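Local atomic coordinates of CRISPR-associated protein, Cse1 family (Acidimicrobium ferrooxidans, PDB entry 4H3T), a protein that probably serves as the large Cse1 subunit of a type I-E Cascade complex, helping it recognise invading DNA that matches its CRISPR RNA guide. Residues Ala488-Val491 with Glu492-Arg496; Glu457-Tyr460 with Gly461-Ala465. The protein carries 1 engineered substitution. All blocks are in the same frame, centred on the assembly; numbering follows the deposited sequence. Where two conformers were deposited one is given.

Interaction 1: Ala488-Val491 with Glu492-Arg496; sequences AALV and EAVAR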
ATOM      1  N   ALA A 488     -19.532  -3.550  21.476  1.00 45.91           N
ATOM      2  CA  ALA A 488     -20.183  -2.428  22.162  1.00 46.74           C
ATOM      3  C   ALA A 488     -19.702  -2.324  23.617  1.00 53.46           C
ATOM      4  O   ALA A 488     -19.354  -1.240  24.082  1.00 54.57           O
ATOM      5  CB  ALA A 488     -21.705  -2.574  22.130  1.00 48.87           C
ATOM      6  N   ALA A 489     -19.749  -3.431  24.344  1.00 52.51           N
ATOM      7  CA  ALA A 489     -19.287  -3.462  25.737  1.00 53.07           C
ATOM      8  C   ALA A 489     -17.766  -3.194  25.850  1.00 54.67           C
ATOM      9  O   ALA A 489     -17.346  -2.545  26.799  1.00 55.04           O
ATOM     10  CB  ALA A 489     -19.635  -4.813  26.392  1.00 55.03           C
ATOM     11  N   LEU A 490     -16.932  -3.734  24.948  1.00 50.79           N
ATOM     12  CA  LEU A 490     -15.484  -3.470  25.006  1.00 48.85           C
ATOM     13  C   LEU A 490     -15.196  -1.961  24.807  1.00 50.25           C
ATOM     14  O   LEU A 490     -14.505  -1.337  25.614  1.00 47.44           O
ATOM     15  CB  LEU A 490     -14.770  -4.330  23.952  1.00 48.05           C
ATOM     16  CG  LEU A 490     -13.255  -4.290  23.983  1.00 50.73           C
ATOM     17  CD1 LEU A 490     -12.677  -5.642  23.531  1.00 54.04           C
ATOM     18  CD2 LEU A 490     -12.690  -3.034  23.222  1.00 48.68           C
ATOM     19  N   VAL A 491     -15.801  -1.353  23.802  1.00 46.87           N
ATOM     20  CA  VAL A 491     -15.539   0.066  23.532  1.00 43.10           C
ATOM     21  C   VAL A 491     -16.006   0.944  24.700  1.00 48.11           C
ATOM     22  O   VAL A 491     -15.284   1.862  25.075  1.00 43.70           O
ATOM     23  CB  VAL A 491     -16.172   0.495  22.195  1.00 44.91           C
ATOM     24  CG1 VAL A 491     -16.121   2.011  22.007  1.00 43.77           C
ATOM     25  CG2 VAL A 491     -15.505  -0.206  21.022  1.00 44.87           C
ATOM     26  N   GLU A 492     -17.171   0.651  25.281  1.00 47.65           N
ATOM     27  CA  GLU A 492     -17.652   1.430  26.433  1.00 48.94           C
ATOM     28  C   GLU A 492     -16.694   1.361  27.607  1.00 50.36           C
ATOM     29  O   GLU A 492     -16.485   2.378  28.268  1.00 48.26           O
ATOM     30  CB  GLU A 492     -19.012   0.918  26.950  1.00 52.54           C
ATOM     31  CG  GLU A 492     -20.213   1.304  26.123  1.00 66.66           C
ATOM     32  CD  GLU A 492     -21.474   1.120  26.955  1.00 96.35           C
ATOM     33  OE1 GLU A 492     -22.049   0.003  26.921  1.00 96.96           O
ATOM     34  OE2 GLU A 492     -21.767   2.018  27.780  1.00 76.13           O
ATOM     35  N   ALA A 493     -16.223   0.144  27.926  1.00 49.32           N
ATOM     36  CA  ALA A 493     -15.279  -0.090  29.021  1.00 49.56           C
ATOM     37  C   ALA A 493     -13.969   0.687  28.786  1.00 52.54           C
ATOM     38  O   ALA A 493     -13.492   1.345  29.702  1.00 51.72           O
ATOM     39  CB  ALA A 493     -15.008  -1.581  29.206  1.00 51.67           C
ATOM     40  N   VAL A 494     -13.452   0.712  27.557  1.00 48.41           N
ATOM     41  CA  VAL A 494     -12.238   1.471  27.270  1.00 44.14           C
ATOM     42  C   VAL A 494     -12.553   2.963  27.402  1.00 45.32           C
ATOM     43  O   VAL A 494     -11.815   3.679  28.066  1.00 42.67           O
ATOM     44  CB  VAL A 494     -11.638   1.110  25.890  1.00 46.04           C
ATOM     45  CG1 VAL A 494     -10.477   2.046  25.535  1.00 44.30           C
ATOM     46  CG2 VAL A 494     -11.196  -0.346  25.877  1.00 47.22           C
ATOM     47  N   ALA A 495     -13.693   3.410  26.867  1.00 42.68           N
ATOM     48  CA  ALA A 495     -14.039   4.844  26.897  1.00 40.65           C
ATOM     49  C   ALA A 495     -14.265   5.345  28.319  1.00 46.63           C
ATOM     50  O   ALA A 495     -13.770   6.418  28.660  1.00 44.70           O
ATOM     51  CB  ALA A 495     -15.273   5.124  26.022  1.00 40.66           C
ATOM     52  N   ARG A 496     -14.892   4.532  29.188  1.00 48.69           N
ATOM     53  CA  ARG A 496     -15.098   4.939  30.598  1.00 50.03           C
ATOM     54  C   ARG A 496     -13.794   4.942  31.395  1.00 51.98           C
ATOM     55  O   ARG A 496     -13.637   5.763  32.278  1.00 52.19           O
ATOM     56  CB  ARG A 496     -16.129   4.019  31.260  1.00 51.60           C
ATOM     57  CG  ARG A 496     -17.533   4.328  30.721  1.00 61.48           C
ATOM     58  CD  ARG A 496     -18.588   3.286  31.170  1.00 60.15           C
ATOM     59  NE  ARG A 496     -19.829   3.948  31.597  1.00 88.95           N
ATOM     60  CZ  ARG A 496     -20.172   4.256  32.858  1.00121.27           C
ATOM     61  NH1 ARG A 496     -19.361   3.959  33.874  1.00109.10           N
ATOM     62  NH2 ARG A 496     -21.334   4.854  33.111  1.00115.47           N
TER
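Leu490 and Val494, one turn apart on helix 481-504 of the C-terminal helical bundle, run alongside each other. The touch is between methyls, Leu490 CD2 and Val494 CG2 at 4.1 Å. Beneath it Val494 N donates to Leu490 O at 3.0 Å, and Val494 CG2 leans on the same oxygen at 3.5 Å. That methyl gets there because it sits beside its own backbone N and so faces back down the helix.

The backbone around this pair is regular: Ala493 N bonds to Ala489 O, and Ala495 N to Val491 O at 2.9 Å. On another flank, Glu492 has CG beside its backbone N (chi1 -76°), which lays the chain back over the preceding turn. Its carboxylate is then taken by Arg529 of helix 511-532 in a salt bridge through OE1. Farther out, Leu490 rests on Pro466 of helix 445-473, Val491 turns to Phe408 and Ala412 of helix 397-415, and Ala495 meets Phe521 of helix 511-532; this one helix therefore faces three others. At Ala488 O, Glu492 supplies both a hydrogen bond from N at 3.1 Å and a CG contact at 3.4 Å.

Interaction 2: Glu457-Tyr460 with Gly461-Ala465; sequences EEIY and GRLDA. Engineered in segment 457-460: Ile459 (natural residue Leu).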
ATOM      1  N   GLU A 457      -7.396  10.214  19.562  1.00 34.18           N
ATOM      2  CA  GLU A 457      -6.273   9.369  19.115  1.00 37.12           C
ATOM      3  C   GLU A 457      -5.875   8.356  20.180  1.00 39.44           C
ATOM      4  O   GLU A 457      -5.525   7.222  19.868  1.00 37.80           O
ATOM      5  CB  GLU A 457      -5.052  10.192  18.667  1.00 37.95           C
ATOM      6  CG  GLU A 457      -5.285  10.968  17.385  1.00 36.09           C
ATOM      7  CD  GLU A 457      -5.689  10.115  16.194  1.00 41.02           C
ATOM      8  OE1 GLU A 457      -5.272   8.931  16.093  1.00 41.74           O
ATOM      9  OE2 GLU A 457      -6.477  10.627  15.380  1.00 45.90           O
ATOM     10  N   GLU A 458      -5.928   8.725  21.431  1.00 37.98           N
ATOM     11  CA  GLU A 458      -5.599   7.768  22.489  1.00 37.42           C
ATOM     12  C   GLU A 458      -6.601   6.565  22.518  1.00 40.79           C
ATOM     13  O   GLU A 458      -6.174   5.429  22.626  1.00 40.55           O
ATOM     14  CB  GLU A 458      -5.572   8.462  23.866  1.00 38.80           C
ATOM     15  CG  GLU A 458      -5.019   7.524  24.919  1.00 46.03           C
ATOM     16  CD  GLU A 458      -4.524   8.241  26.164  1.00 62.28           C
ATOM     17  OE1 GLU A 458      -4.747   9.472  26.314  1.00 58.54           O
ATOM     18  OE2 GLU A 458      -3.987   7.532  27.039  1.00 61.87           O
ATOM     19  N   ILE A 459      -7.906   6.792  22.437  1.00 37.59           N
ATOM     20  CA  ILE A 459      -8.830   5.662  22.403  1.00 36.64           C
ATOM     21  C   ILE A 459      -8.616   4.813  21.114  1.00 40.45           C
ATOM     22  O   ILE A 459      -8.645   3.602  21.189  1.00 38.93           O
ATOM     23  CB  ILE A 459     -10.312   6.059  22.599  1.00 39.84           C
ATOM     24  CG1 ILE A 459     -11.110   4.790  23.003  1.00 40.11           C
ATOM     25  CG2 ILE A 459     -10.943   6.763  21.386  1.00 40.63           C
ATOM     26  CD1 ILE A 459     -12.536   4.898  23.250  1.00 42.74           C
ATOM     27  N   TYR A 460      -8.327   5.417  19.960  1.00 35.94           N
ATOM     28  CA  TYR A 460      -8.058   4.595  18.770  1.00 36.90           C
ATOM     29  C   TYR A 460      -6.835   3.685  18.993  1.00 40.39           C
ATOM     30  O   TYR A 460      -6.865   2.521  18.587  1.00 38.96           O
ATOM     31  CB  TYR A 460      -7.867   5.487  17.519  1.00 38.42           C
ATOM     32  CG  TYR A 460      -9.178   6.020  17.013  1.00 39.14           C
ATOM     33  CD1 TYR A 460     -10.183   5.156  16.600  1.00 43.39           C
ATOM     34  CD2 TYR A 460      -9.376   7.387  16.811  1.00 39.86           C
ATOM     35  CE1 TYR A 460     -11.327   5.622  15.968  1.00 42.49           C
ATOM     36  CE2 TYR A 460     -10.583   7.870  16.281  1.00 40.00           C
ATOM     37  CZ  TYR A 460     -11.565   6.964  15.890  1.00 46.63           C
ATOM     38  OH  TYR A 460     -12.702   7.250  15.220  1.00 51.27           O
ATOM     39  N   GLY A 461      -5.793   4.195  19.676  1.00 37.22           N
ATOM     40  CA  GLY A 461      -4.602   3.394  19.933  1.00 39.57           C
ATOM     41  C   GLY A 461      -4.962   2.202  20.816  1.00 40.62           C
ATOM     42  O   GLY A 461      -4.536   1.095  20.560  1.00 40.64           O
ATOM     43  N   ARG A 462      -5.806   2.438  21.843  0.51 38.33           N
ATOM     44  CA  ARG A 462      -6.298   1.390  22.743  0.51 39.68           C
ATOM     45  C   ARG A 462      -7.230   0.400  22.054  0.51 44.32           C
ATOM     46  O   ARG A 462      -7.278  -0.746  22.463  0.51 44.90           O
ATOM     47  CB  ARG A 462      -7.037   2.024  23.924  0.51 42.86           C
ATOM     48  CG  ARG A 462      -6.062   2.681  24.903  0.51 48.21           C
ATOM     49  CD  ARG A 462      -5.563   1.697  25.950  0.51 47.08           C
ATOM     50  NE  ARG A 462      -6.618   1.445  26.947  0.51 49.82           N
ATOM     51  CZ  ARG A 462      -6.930   2.255  27.956  0.51 65.31           C
ATOM     52  NH1 ARG A 462      -6.242   3.374  28.164  0.51 60.69           N
ATOM     53  NH2 ARG A 462      -7.943   1.963  28.755  0.51 62.26           N
ATOM     54  N   LEU A 463      -7.953   0.809  21.011  1.00 40.52           N
ATOM     55  CA  LEU A 463      -8.903  -0.093  20.315  1.00 40.83           C
ATOM     56  C   LEU A 463      -8.252  -0.819  19.158  1.00 41.01           C
ATOM     57  O   LEU A 463      -8.901  -1.680  18.548  1.00 39.80           O
ATOM     58  CB  LEU A 463     -10.138   0.714  19.823  1.00 39.17           C
ATOM     59  CG  LEU A 463     -11.030   1.274  20.906  1.00 42.69           C
ATOM     60  CD1 LEU A 463     -12.173   2.053  20.301  1.00 42.62           C
ATOM     61  CD2 LEU A 463     -11.573   0.158  21.855  1.00 44.42           C
ATOM     62  N   ASP A 464      -6.957  -0.572  18.899  1.00 39.22           N
ATOM     63  CA  ASP A 464      -6.337  -1.175  17.734  1.00 38.43           C
ATOM     64  C   ASP A 464      -6.271  -2.716  17.852  1.00 43.30           C
ATOM     65  O   ASP A 464      -6.801  -3.394  16.975  1.00 41.77           O
ATOM     66  CB  ASP A 464      -4.952  -0.573  17.469  1.00 39.57           C
ATOM     67  CG  ASP A 464      -4.240  -1.121  16.243  1.00 46.55           C
ATOM     68  OD1 ASP A 464      -4.778  -0.982  15.105  1.00 46.61           O
ATOM     69  OD2 ASP A 464      -3.231  -1.745  16.406  1.00 55.96           O
ATOM     70  N   ALA A 465      -5.649  -3.255  18.886  1.00 43.29           N
ATOM     71  CA  ALA A 465      -5.515  -4.721  19.008  1.00 44.80           C
ATOM     72  C   ALA A 465      -6.899  -5.382  19.235  1.00 47.60           C
ATOM     73  O   ALA A 465      -7.244  -6.297  18.468  1.00 43.84           O
ATOM     74  CB  ALA A 465      -4.516  -5.078  20.119  1.00 46.97           C
TER
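About two turns of the long helix 445-473, a member of the C-terminal helical bundle, carry this contact, and Ile459 with Leu463 forms its apolar part. The two side chains cross at a slant, Ile459 CG1 coming within 4.0 Å of Leu463 CD1. Ile459 is an engineered residue, a leucine in nature. Leu463 holds CG beside its own backbone N (chi1 -67°), which brings CG over Ile459 O at 3.3 Å; the side chain also packs on Ala409 of helix 397-415.

The backbone bonding is uneven toward Leu463. Gly461 N and Arg462 N make ordinary helical bonds to Glu457 O and Glu458 O, but Leu463 N is shared: it bonds to Ile459 O at 2.9 Å with a bent N-H angle of 136°, and weakly to Tyr460 O. Asp464 N lies 3.1 Å from Tyr460 O at too poor an angle to bond. An alanine in place of Leu463 would be likely to leave Ile459 CG1 without its neighbour one turn on, opening a gap beside Ala409.

On other faces, Glu458 forms a salt bridge with Arg501 of helix 481-504, while Arg328 pairs with Glu457 and makes a cation-pi contact with Tyr460. Apolar residues turned inward and charged ones at the flanks are the arrangement of an amphipathic helix in an antiparallel bundle.

How the interactions relate
Coming from the N terminus, the chain reaches interaction 2 first, on helix 445-473, then turns round and runs back through helix 481-504, where interaction 1 lies. Each contact joins residues within a single helix and closes no more than one helical turn, so the two stand in series and neither encloses nor crosses the other. The centres of interactions 1 and 2 are about 11 Å apart, across the seam of this helical hairpin. Leu490 CD2 meets Leu463 CD2 at 3.6 Å, Val494 CG1 reaches Ile459 CG1 at 3.8 Å, and Ala495 CB packs on Ile459 CD1. Helix 397-415 packs against both, through Val491 and through Ile459, Tyr460 and Leu463, so three helices meet here.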